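Long-range contacts in Alr4995 protein (Nostoc sp., PDB 6LRH), which works as a bifunctional arginine dihydrolase and ornithine cyclodeaminase, probably hydrolysing arginine to ornithine and cyclising that to proline: residues A[169-174]-A[214-219]; A[22-27]-A[254-259]; A[136-141]-A[159-164]. The protein carries 1 engineered substitution. All coordinates share one frame; numbering follows the deposited sequence.

Contact 1 (A[169-174]-A[214-219]). With ARG (arginine), chain C.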
loop_
_atom_site.group_PDB
_atom_site.type_symbol
_atom_site.label_atom_id
_atom_site.label_comp_id
_atom_site.label_asym_id
_atom_site.label_seq_id
_atom_site.Cartn_x
_atom_site.Cartn_y
_atom_site.Cartn_z
ATOM N N LEU A 169 -35.574 -22.084 2.767
ATOM C CA LEU A 169 -35.417 -22.679 1.458
ATOM C C LEU A 169 -36.443 -22.165 0.470
ATOM O O LEU A 169 -36.148 -21.998 -0.685
ATOM C CB LEU A 169 -35.498 -24.187 1.549
ATOM C CG LEU A 169 -35.147 -24.940 0.276
ATOM C CD1 LEU A 169 -33.724 -24.665 -0.153
ATOM C CD2 LEU A 169 -35.369 -26.412 0.434
ATOM N N ASP A 170 -37.647 -21.871 0.920
ATOM C CA ASP A 170 -38.705 -21.542 -0.010
ATOM C C ASP A 170 -38.658 -20.095 -0.490
ATOM O O ASP A 170 -39.551 -19.653 -1.171
ATOM C CB ASP A 170 -40.062 -21.871 0.611
ATOM C CG ASP A 170 -40.561 -20.818 1.602
ATOM O OD1 ASP A 170 -39.827 -19.898 1.989
ATOM O OD2 ASP A 170 -41.726 -20.930 2.021
ATOM N N THR A 171 -37.614 -19.366 -0.118
ATOM C CA THR A 171 -37.389 -18.007 -0.611
ATOM C C THR A 171 -36.498 -17.967 -1.864
ATOM O O THR A 171 -36.385 -16.940 -2.526
ATOM C CB THR A 171 -36.752 -17.118 0.469
ATOM O OG1 THR A 171 -35.460 -17.611 0.810
ATOM C CG2 THR A 171 -37.605 -17.089 1.700
ATOM N N CYS A 172 -35.885 -19.098 -2.183
ATOM C CA CYS A 172 -34.937 -19.190 -3.271
ATOM C C CYS A 172 -34.943 -20.567 -3.926
ATOM O O CYS A 172 -34.012 -20.918 -4.629
ATOM C CB CYS A 172 -33.546 -18.888 -2.762
ATOM S SG CYS A 172 -33.084 -19.996 -1.485
ATOM N N PHE A 173 -35.993 -21.338 -3.684
ATOM C CA PHE A 173 -36.107 -22.693 -4.197
ATOM C C PHE A 173 -37.577 -23.092 -4.316
ATOM O O PHE A 173 -38.335 -22.955 -3.380
ATOM C CB PHE A 173 -35.371 -23.667 -3.286
ATOM C CG PHE A 173 -34.991 -24.953 -3.942
ATOM C CD1 PHE A 173 -35.770 -26.067 -3.798
ATOM C CD2 PHE A 173 -33.828 -25.052 -4.670
ATOM C CE1 PHE A 173 -35.414 -27.236 -4.381
ATOM C CE2 PHE A 173 -33.470 -26.232 -5.254
ATOM C CZ PHE A 173 -34.264 -27.321 -5.110
ATOM N N CYS A 174 -37.970 -23.595 -5.471
ATOM C CA CYS A 174 -39.357 -23.872 -5.727
ATOM C C CYS A 174 -39.536 -24.972 -6.748
ATOM O O CYS A 174 -39.563 -24.702 -7.947
ATOM C CB CYS A 174 -40.058 -22.611 -6.208
ATOM S SG CYS A 174 -41.778 -22.775 -6.559
ATOM N N VAL A 214 -35.228 -10.965 -5.211
ATOM C CA VAL A 214 -35.468 -10.121 -4.047
ATOM C C VAL A 214 -36.870 -9.530 -4.119
ATOM O O VAL A 214 -37.281 -8.790 -3.247
ATOM C CB VAL A 214 -34.390 -8.985 -3.895
ATOM C CG1 VAL A 214 -33.018 -9.528 -4.147
ATOM C CG2 VAL A 214 -34.645 -7.851 -4.833
ATOM N N ASN A 215 -37.605 -9.879 -5.164
ATOM C CA ASN A 215 -39.052 -9.686 -5.187
ATOM C C ASN A 215 -39.789 -10.958 -4.785
ATOM O O ASN A 215 -41.016 -10.992 -4.798
ATOM C CB ASN A 215 -39.527 -9.232 -6.568
ATOM C CG ASN A 215 -39.180 -7.799 -6.852
ATOM O OD1 ASN A 215 -39.344 -6.936 -6.009
ATOM N ND2 ASN A 215 -38.680 -7.541 -8.033
ATOM N N PHE A 216 -39.011 -11.988 -4.440
ATOM C CA PHE A 216 -39.481 -13.263 -3.906
ATOM C C PHE A 216 -40.139 -14.142 -4.960
ATOM O O PHE A 216 -41.095 -14.838 -4.668
ATOM C CB PHE A 216 -40.462 -13.047 -2.745
ATOM C CG PHE A 216 -39.814 -12.981 -1.381
ATOM C CD1 PHE A 216 -39.410 -11.780 -0.846
ATOM C CD2 PHE A 216 -39.635 -14.126 -0.629
ATOM C CE1 PHE A 216 -38.838 -11.733 0.409
ATOM C CE2 PHE A 216 -39.055 -14.081 0.613
ATOM C CZ PHE A 216 -38.655 -12.898 1.135
ATOM N N ALA A 217 -39.614 -14.121 -6.179
ATOM C CA ALA A 217 -40.158 -14.918 -7.274
ATOM C C ALA A 217 -40.070 -16.435 -7.073
ATOM O O ALA A 217 -40.865 -17.161 -7.625
ATOM C CB ALA A 217 -39.485 -14.543 -8.561
ATOM N N CYS A 218 -39.118 -16.918 -6.284
ATOM C CA CYS A 218 -39.120 -18.335 -5.915
ATOM C C CYS A 218 -40.159 -18.676 -4.853
ATOM O O CYS A 218 -40.544 -19.826 -4.713
ATOM C CB CYS A 218 -37.753 -18.775 -5.419
ATOM S SG CYS A 218 -36.440 -18.559 -6.571
ATOM N N ASN A 219 -40.619 -17.679 -4.109
ATOM C CA ASN A 219 -41.635 -17.915 -3.097
ATOM C C ASN A 219 -42.997 -18.072 -3.750
ATOM O O ASN A 219 -43.914 -17.328 -3.499
ATOM C CB ASN A 219 -41.626 -16.784 -2.078
ATOM C CG ASN A 219 -42.044 -17.232 -0.711
ATOM O OD1 ASN A 219 -42.849 -16.589 -0.064
ATOM N ND2 ASN A 219 -41.502 -18.349 -0.264
HETATM N N ARG C . -41.263 -13.327 10.146
HETATM C CA ARG C . -41.197 -14.717 9.710
HETATM C C ARG C . -39.910 -15.337 10.169
HETATM O O ARG C . -38.884 -14.684 10.272
HETATM C CB ARG C . -41.323 -14.843 8.189
HETATM C CG ARG C . -41.442 -16.270 7.733
HETATM C CD ARG C . -41.350 -16.438 6.256
HETATM N NE ARG C . -41.646 -17.813 5.883
HETATM C CZ ARG C . -41.254 -18.389 4.755
HETATM N NH1 ARG C . -41.589 -19.637 4.512
HETATM N NH2 ARG C . -40.539 -17.719 3.873
HETATM O OXT ARG C . -39.877 -16.513 10.447
#

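Contact 2 (A[22-27]-A[254-259]). With ARG (arginine), chain C.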
loop_
_atom_site.group_PDB
_atom_site.type_symbol
_atom_site.label_atom_id
_atom_site.label_comp_id
_atom_site.label_asym_id
_atom_site.label_seq_id
_atom_site.Cartn_x
_atom_site.Cartn_y
_atom_site.Cartn_z
ATOM N N ASN A 22 -35.134 -11.538 10.954
ATOM C CA ASN A 22 -34.507 -11.774 9.662
ATOM C C ASN A 22 -34.248 -10.403 9.045
ATOM O O ASN A 22 -34.754 -9.417 9.540
ATOM C CB ASN A 22 -35.354 -12.704 8.765
ATOM C CG ASN A 22 -36.567 -12.019 8.135
ATOM O OD1 ASN A 22 -36.428 -11.073 7.371
ATOM N ND2 ASN A 22 -37.755 -12.542 8.411
ATOM N N PRO A 23 -33.407 -10.332 8.000
ATOM C CA PRO A 23 -32.957 -9.029 7.503
ATOM C C PRO A 23 -34.039 -8.173 6.853
ATOM O O PRO A 23 -33.885 -6.976 6.806
ATOM C CB PRO A 23 -31.897 -9.417 6.476
ATOM C CG PRO A 23 -31.438 -10.742 6.896
ATOM C CD PRO A 23 -32.633 -11.428 7.390
ATOM N N TRP A 24 -35.101 -8.788 6.350
ATOM C CA TRP A 24 -36.209 -8.070 5.741
ATOM C C TRP A 24 -36.964 -7.251 6.758
ATOM O O TRP A 24 -37.493 -6.203 6.450
ATOM C CB TRP A 24 -37.169 -9.047 5.068
ATOM C CG TRP A 24 -36.539 -9.827 4.004
ATOM C CD1 TRP A 24 -35.854 -10.983 4.146
ATOM C CD2 TRP A 24 -36.505 -9.505 2.616
ATOM N NE1 TRP A 24 -35.392 -11.412 2.931
ATOM C CE2 TRP A 24 -35.777 -10.521 1.972
ATOM C CE3 TRP A 24 -37.024 -8.459 1.850
ATOM C CZ2 TRP A 24 -35.553 -10.525 0.606
ATOM C CZ3 TRP A 24 -36.805 -8.466 0.491
ATOM C CH2 TRP A 24 -36.078 -9.493 -0.119
ATOM N N MET A 25 -37.018 -7.751 7.980
ATOM C CA MET A 25 -37.761 -7.103 9.034
ATOM C C MET A 25 -37.044 -5.876 9.535
ATOM O O MET A 25 -37.665 -4.986 10.099
ATOM C CB MET A 25 -38.012 -8.076 10.176
ATOM C CG MET A 25 -38.771 -9.301 9.739
ATOM S SD MET A 25 -39.148 -10.471 11.046
ATOM C CE MET A 25 -40.658 -9.767 11.654
ATOM N N GLU A 26 -35.738 -5.836 9.316
ATOM C CA GLU A 26 -34.894 -4.759 9.816
ATOM C C GLU A 26 -35.318 -3.415 9.250
ATOM O O GLU A 26 -35.304 -3.207 8.051
ATOM C CB GLU A 26 -33.420 -5.041 9.489
ATOM C CG GLU A 26 -32.401 -4.194 10.248
ATOM C CD GLU A 26 -32.629 -4.160 11.755
ATOM O OE1 GLU A 26 -33.386 -3.286 12.241
ATOM O OE2 GLU A 26 -32.046 -5.005 12.462
ATOM N N GLY A 27 -35.714 -2.510 10.131
ATOM C CA GLY A 27 -36.134 -1.190 9.724
ATOM C C GLY A 27 -37.596 -1.124 9.356
ATOM O O GLY A 27 -38.081 -0.102 8.895
ATOM N N GLU A 254 -46.709 -6.058 1.798
ATOM C CA GLU A 254 -46.817 -5.850 3.241
ATOM C C GLU A 254 -46.266 -7.035 3.997
ATOM O O GLU A 254 -45.952 -6.943 5.178
ATOM C CB GLU A 254 -48.260 -5.604 3.662
ATOM C CG GLU A 254 -48.876 -4.327 3.128
ATOM C CD GLU A 254 -48.062 -3.081 3.440
ATOM O OE1 GLU A 254 -47.804 -2.803 4.627
ATOM O OE2 GLU A 254 -47.677 -2.375 2.485
ATOM N N PHE A 255 -46.153 -8.155 3.305
ATOM C CA PHE A 255 -45.645 -9.369 3.906
ATOM C C PHE A 255 -44.163 -9.524 3.601
ATOM O O PHE A 255 -43.444 -10.152 4.353
ATOM C CB PHE A 255 -46.460 -10.575 3.427
ATOM C CG PHE A 255 -47.909 -10.478 3.782
ATOM C CD1 PHE A 255 -48.815 -9.945 2.899
ATOM C CD2 PHE A 255 -48.358 -10.880 5.021
ATOM C CE1 PHE A 255 -50.136 -9.831 3.237
ATOM C CE2 PHE A 255 -49.672 -10.759 5.360
ATOM C CZ PHE A 255 -50.565 -10.237 4.459
ATOM N N LEU A 256 -43.708 -8.922 2.509
ATOM C CA LEU A 256 -42.281 -8.852 2.225
ATOM C C LEU A 256 -41.553 -8.074 3.299
ATOM O O LEU A 256 -40.373 -8.277 3.522
ATOM C CB LEU A 256 -42.011 -8.200 0.874
ATOM C CG LEU A 256 -41.681 -9.141 -0.275
ATOM C CD1 LEU A 256 -42.939 -9.728 -0.890
ATOM C CD2 LEU A 256 -40.875 -8.399 -1.291
ATOM N N LYS A 257 -42.262 -7.168 3.953
ATOM C CA LYS A 257 -41.675 -6.412 5.039
ATOM C C LYS A 257 -41.338 -7.309 6.232
ATOM O O LYS A 257 -40.518 -6.943 7.065
ATOM C CB LYS A 257 -42.609 -5.293 5.465
ATOM C CG LYS A 257 -42.937 -4.346 4.379
ATOM C CD LYS A 257 -43.682 -3.179 4.924
ATOM C CE LYS A 257 -44.494 -2.482 3.860
ATOM N NZ LYS A 257 -45.492 -1.584 4.471
ATOM N N ALA A 258 -41.959 -8.485 6.305
ATOM C CA ALA A 258 -41.627 -9.446 7.345
ATOM C C ALA A 258 -40.788 -10.601 6.821
ATOM O O ALA A 258 -40.397 -11.475 7.564
ATOM C CB ALA A 258 -42.886 -9.967 7.994
ATOM N N GLY A 259 -40.532 -10.610 5.528
ATOM C CA GLY A 259 -39.714 -11.638 4.934
ATOM C C GLY A 259 -40.437 -12.813 4.320
ATOM O O GLY A 259 -39.848 -13.872 4.162
HETATM N N ARG C . -41.263 -13.327 10.146
HETATM C CA ARG C . -41.197 -14.717 9.710
HETATM C C ARG C . -39.910 -15.337 10.169
HETATM O O ARG C . -38.884 -14.684 10.272
HETATM C CB ARG C . -41.323 -14.843 8.189
HETATM C CG ARG C . -41.442 -16.270 7.733
HETATM C CD ARG C . -41.350 -16.438 6.256
HETATM N NE ARG C . -41.646 -17.813 5.883
HETATM C CZ ARG C . -41.254 -18.389 4.755
HETATM N NH1 ARG C . -41.589 -19.637 4.512
HETATM N NH2 ARG C . -40.539 -17.719 3.873
HETATM O OXT ARG C . -39.877 -16.513 10.447
#

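Contact 3 (A[136-141]-A[159-164]). With ARG (arginine), chain C.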
loop_
_atom_site.group_PDB
_atom_site.type_symbol
_atom_site.label_atom_id
_atom_site.label_comp_id
_atom_site.label_asym_id
_atom_site.label_seq_id
_atom_site.Cartn_x
_atom_site.Cartn_y
_atom_site.Cartn_z
ATOM N N TYR A 136 -30.804 -26.033 5.345
ATOM C CA TYR A 136 -30.244 -25.726 6.646
ATOM C C TYR A 136 -29.310 -24.537 6.511
ATOM O O TYR A 136 -28.999 -24.125 5.417
ATOM C CB TYR A 136 -29.522 -26.943 7.238
ATOM C CG TYR A 136 -28.248 -27.364 6.559
ATOM C CD1 TYR A 136 -27.028 -27.030 7.093
ATOM C CD2 TYR A 136 -28.267 -28.136 5.401
ATOM C CE1 TYR A 136 -25.858 -27.428 6.499
ATOM C CE2 TYR A 136 -27.093 -28.549 4.794
ATOM C CZ TYR A 136 -25.891 -28.182 5.348
ATOM O OH TYR A 136 -24.713 -28.559 4.766
ATOM N N GLY A 137 -28.876 -23.967 7.622
ATOM C CA GLY A 137 -27.964 -22.852 7.552
ATOM C C GLY A 137 -28.358 -21.685 8.414
ATOM O O GLY A 137 -27.529 -21.117 9.100
ATOM N N PHE A 138 -29.626 -21.315 8.394
ATOM C CA PHE A 138 -30.054 -20.166 9.172
ATOM C C PHE A 138 -31.118 -20.510 10.193
ATOM O O PHE A 138 -31.122 -19.950 11.278
ATOM C CB PHE A 138 -30.559 -19.051 8.245
ATOM C CG PHE A 138 -29.504 -18.502 7.361
ATOM C CD1 PHE A 138 -28.584 -17.606 7.853
ATOM C CD2 PHE A 138 -29.395 -18.918 6.054
ATOM C CE1 PHE A 138 -27.597 -17.119 7.075
ATOM C CE2 PHE A 138 -28.400 -18.434 5.268
ATOM C CZ PHE A 138 -27.492 -17.529 5.787
ATOM N N ARG A 139 -32.020 -21.421 9.841
ATOM C CA ARG A 139 -33.154 -21.731 10.701
ATOM C C ARG A 139 -33.153 -23.183 11.105
ATOM O O ARG A 139 -32.779 -23.508 12.210
ATOM C CB ARG A 139 -34.469 -21.384 10.022
ATOM C CG ARG A 139 -34.719 -19.907 9.897
ATOM C CD ARG A 139 -34.813 -19.241 11.237
ATOM N NE ARG A 139 -35.042 -17.806 11.132
ATOM C CZ ARG A 139 -36.228 -17.247 10.928
ATOM N NH1 ARG A 139 -37.307 -17.999 10.793
ATOM N NH2 ARG A 139 -36.340 -15.938 10.853
ATOM N N SER A 140 -33.587 -24.058 10.219
ATOM C CA SER A 140 -33.521 -25.482 10.485
ATOM C C SER A 140 -32.094 -25.958 10.635
ATOM O O SER A 140 -31.187 -25.468 9.988
ATOM C CB SER A 140 -34.211 -26.269 9.379
ATOM O OG SER A 140 -35.586 -25.961 9.345
ATOM N N GLU A 141 -31.931 -26.935 11.510
ATOM C CA GLU A 141 -30.659 -27.532 11.837
ATOM C C GLU A 141 -30.423 -28.788 10.999
ATOM O O GLU A 141 -31.332 -29.552 10.744
ATOM C CB GLU A 141 -30.638 -27.834 13.335
ATOM C CG GLU A 141 -29.679 -28.897 13.758
ATOM C CD GLU A 141 -28.245 -28.433 13.704
ATOM O OE1 GLU A 141 -28.018 -27.209 13.910
ATOM O OE2 GLU A 141 -27.353 -29.291 13.471
ATOM N N LEU A 159 -29.539 -29.075 1.389
ATOM C CA LEU A 159 -29.026 -27.938 0.654
ATOM C C LEU A 159 -28.619 -26.840 1.578
ATOM O O LEU A 159 -29.416 -26.381 2.366
ATOM C CB LEU A 159 -30.066 -27.396 -0.318
ATOM C CG LEU A 159 -30.619 -28.347 -1.355
ATOM C CD1 LEU A 159 -31.736 -27.667 -2.056
ATOM C CD2 LEU A 159 -29.541 -28.736 -2.307
ATOM N N ARG A 160 -27.382 -26.382 1.466
ATOM C CA ARG A 160 -26.936 -25.366 2.389
ATOM C C ARG A 160 -27.179 -23.953 1.901
ATOM O O ARG A 160 -26.706 -23.564 0.854
ATOM C CB ARG A 160 -25.469 -25.551 2.696
ATOM C CG ARG A 160 -25.004 -24.656 3.799
ATOM C CD ARG A 160 -23.554 -24.548 3.733
ATOM N NE ARG A 160 -23.043 -23.500 4.581
ATOM C CZ ARG A 160 -21.764 -23.172 4.611
ATOM N NH1 ARG A 160 -20.924 -23.811 3.820
ATOM N NH2 ARG A 160 -21.342 -22.210 5.408
ATOM N N LEU A 161 -27.910 -23.188 2.696
ATOM C CA LEU A 161 -28.145 -21.776 2.441
ATOM C C LEU A 161 -27.019 -20.874 2.960
ATOM O O LEU A 161 -26.536 -21.074 4.061
ATOM C CB LEU A 161 -29.467 -21.369 3.070
ATOM C CG LEU A 161 -30.701 -22.185 2.723
ATOM C CD1 LEU A 161 -31.801 -21.820 3.685
ATOM C CD2 LEU A 161 -31.139 -21.919 1.331
ATOM N N ILE A 162 -26.611 -19.882 2.162
ATOM C CA ILE A 162 -25.461 -19.025 2.490
ATOM C C ILE A 162 -25.694 -17.506 2.438
ATOM O O ILE A 162 -24.805 -16.737 2.768
ATOM C CB ILE A 162 -24.277 -19.311 1.559
ATOM C CG1 ILE A 162 -24.717 -19.174 0.123
ATOM C CG2 ILE A 162 -23.728 -20.680 1.795
ATOM C CD1 ILE A 162 -23.614 -19.020 -0.819
ATOM N N ASP A 163 -26.874 -17.084 2.009
ATOM C CA ASP A 163 -27.250 -15.676 1.937
ATOM C C ASP A 163 -28.340 -15.402 2.975
ATOM O O ASP A 163 -29.409 -16.000 2.933
ATOM C CB ASP A 163 -27.739 -15.343 0.523
ATOM C CG ASP A 163 -27.946 -13.858 0.290
ATOM O OD1 ASP A 163 -27.806 -13.420 -0.869
ATOM O OD2 ASP A 163 -28.252 -13.123 1.245
ATOM N N GLU A 164 -28.080 -14.501 3.907
ATOM C CA GLU A 164 -29.010 -14.289 5.008
ATOM C C GLU A 164 -30.358 -13.670 4.590
ATOM O O GLU A 164 -31.310 -13.648 5.362
ATOM C CB GLU A 164 -28.351 -13.416 6.074
ATOM C CG GLU A 164 -28.942 -13.627 7.454
ATOM C CD GLU A 164 -28.603 -12.520 8.426
ATOM O OE1 GLU A 164 -27.845 -11.603 8.042
ATOM O OE2 GLU A 164 -29.105 -12.568 9.571
HETATM N N ARG C . -41.263 -13.327 10.146
HETATM C CA ARG C . -41.197 -14.717 9.710
HETATM C C ARG C . -39.910 -15.337 10.169
HETATM O O ARG C . -38.884 -14.684 10.272
HETATM C CB ARG C . -41.323 -14.843 8.189
HETATM C CG ARG C . -41.442 -16.270 7.733
HETATM C CD ARG C . -41.350 -16.438 6.256
HETATM N NE ARG C . -41.646 -17.813 5.883
HETATM C CZ ARG C . -41.254 -18.389 4.755
HETATM N NH1 ARG C . -41.589 -19.637 4.512
HETATM N NH2 ARG C . -40.539 -17.719 3.873
HETATM O OXT ARG C . -39.877 -16.513 10.447
#

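Contact 1 (A[169-174]-A[214-219])
D170 and N219 meet beside the guanidinium of the bound arginine. The amide of N219 donates through ND2 to the backbone O of D170 (modelled at 2.5 Å, N-H...O angle 158°), arriving well above the carbonyl plane, while its OD1 accepts from the backbone N of A261 and of the engineered A264. Followed outward, the D170 side chain begins with CB at 3.9 Å from ND2 of N219. CG then sits between the backbone N and the carbonyl carbon (chi1 79°), a turn that aims the carboxylate at the ligand. At its end OD1 takes NH2 of the arginine at 3.0 Å and, weakly, NH1 as well, whereas OD2 receives NH1 at 2.8 Å. Replacing this aspartate by an alanine would remove both oxygens, and the guanidinium would probably lose the charged partner that holds NH1 and NH2 and become freer to turn. Next along, T171 sets CG2 at the edge of the F216 ring, near the ring plane, 3.5 Å from CE2; the same methyl lies 3.7 Å from NH2 of the ligand, and OG1 turns back to H168 O. Further on, CB of C218 lies 3.6 Å from CA of C172, with SG alongside. The 214-219 side is shaped by a Schellman motif at F216 and a type I turn from F216 to N219. A carboxylate in two-oxygen grip on a guanidinium, with a second-shell asparagine bonded to the backbone of the aspartate, marks this as the guanidine-binding end of an active-site pocket of the guanidine-modifying (GME) family.

Contact 2 (A[22-27]-A[254-259])
W24 and M25 pass closely by A258 and G259, CA of M25 being 4.8 Å from CA of A258, at the point where helix 253-256 runs out in a Schellman motif and G259 takes a positive phi of 96°. N22 does most of the polar work. Its ND2 reaches A258 O at 3.0 Å along a nearly straight bond (167°), with the acceptor in the amide plane of N22 but the donor raised out of the carbonyl plane of A258. The second N-H partner is the ligand: ND2 also donates to O of the bound arginine at 3.1 Å. With CG held between the backbone N and the carbonyl carbon (chi1 76°), the other end of the amide folds back, and OD1 accepts from W24 N at 2.8 Å in its carbonyl plane. This is an Asx turn, and it probably helps fix the rotation of the amide, so that ND2 faces A258 O and the ligand. A258 O serves twice, since the arginine N donates to it at 3.3 Å; together these bonds hold the amino-acid end of the ligand in the GME-family pocket. M25 lies along the same carbonyl, CG against A258 O and SD close to the arginine N, while its CA makes a C-H...O contact with K257 O at 3.4 Å. G259 offers no side chain: a CB there would run into ND2 of N22, and at this positive phi it would also jam against the carbonyl O of A258, which by itself calls for glycine. CB of W24 lies 3.6 Å from CA of G259, and CZ3 of its indole comes 4.4 Å from CD2 of L256. NE1 donates to R165 O, and W479 of the second subunit packs edge-to-face with the same indole.

Contact 3 (A[136-141]-A[159-164])
Y136 and F138 reach the opposing segment through different first torsions: in Y136 CG stands between the backbone N and the carbonyl carbon (chi1 69°), laying the ring over R160, whereas in F138 CG is anti to the carbonyl carbon (chi1 -64°), carrying the ring to L161 and E164. CA of R160 lies over one face of the tyrosine ring, toward its rim, and the phenol OH is 3.7 Å from CB of R160 before going on to bond G311 O. Between these side chains the backbones form a parallel bridge. L161 N donates to Y136 O at 3.1 Å, almost straight (168°), while the bond from Y136 N to L159 O is weak at 3.3 Å. F138 meets several groups. CA of E164 makes a CH-pi contact 4.1 Å from the ring centroid, over the face, and CB of L161 meets CE2 at 3.8 Å; the backbone carbon of I162 lies at the ring edge. One residue on, R139 turns to the pocket and binds the ligand carboxylate in a paired, coplanar fashion, NH1 to OXT at 3.0 Å and NH2 to O at 2.9 Å, with NH1 also in a salt bridge to E118. Strands 132-136 and 155-160 are parallel neighbours joined through helix 145-152, a beta-alpha-beta crossover whose first strand pairs antiparallel with 123-125. Strand 155-160 pairs in turn with 280-292, and helix 190-199 packs on L159.

Overall arrangement
Contact 2 brackets the other two along the chain: 22-27 comes first, then contact 3, then contact 1, and 254-259 closes the series, all in the dimethylarginine dimethylhydrolase-like part of the chain, of the GME family. The centre of contact 1 lies about 14 Å from the centres of contacts 2 and 3, which are about 18 Å from each other. Strand 155-160 of contact 3 and strand 173-175 of contact 1 are consecutive in sequence, and F216 of contact 1 packs on W24 of contact 2. All three meet the bound arginine, contact 1 at its guanidinium, contacts 2 and 3 at its amino-acid end, an example of one pocket assembled from distant segments.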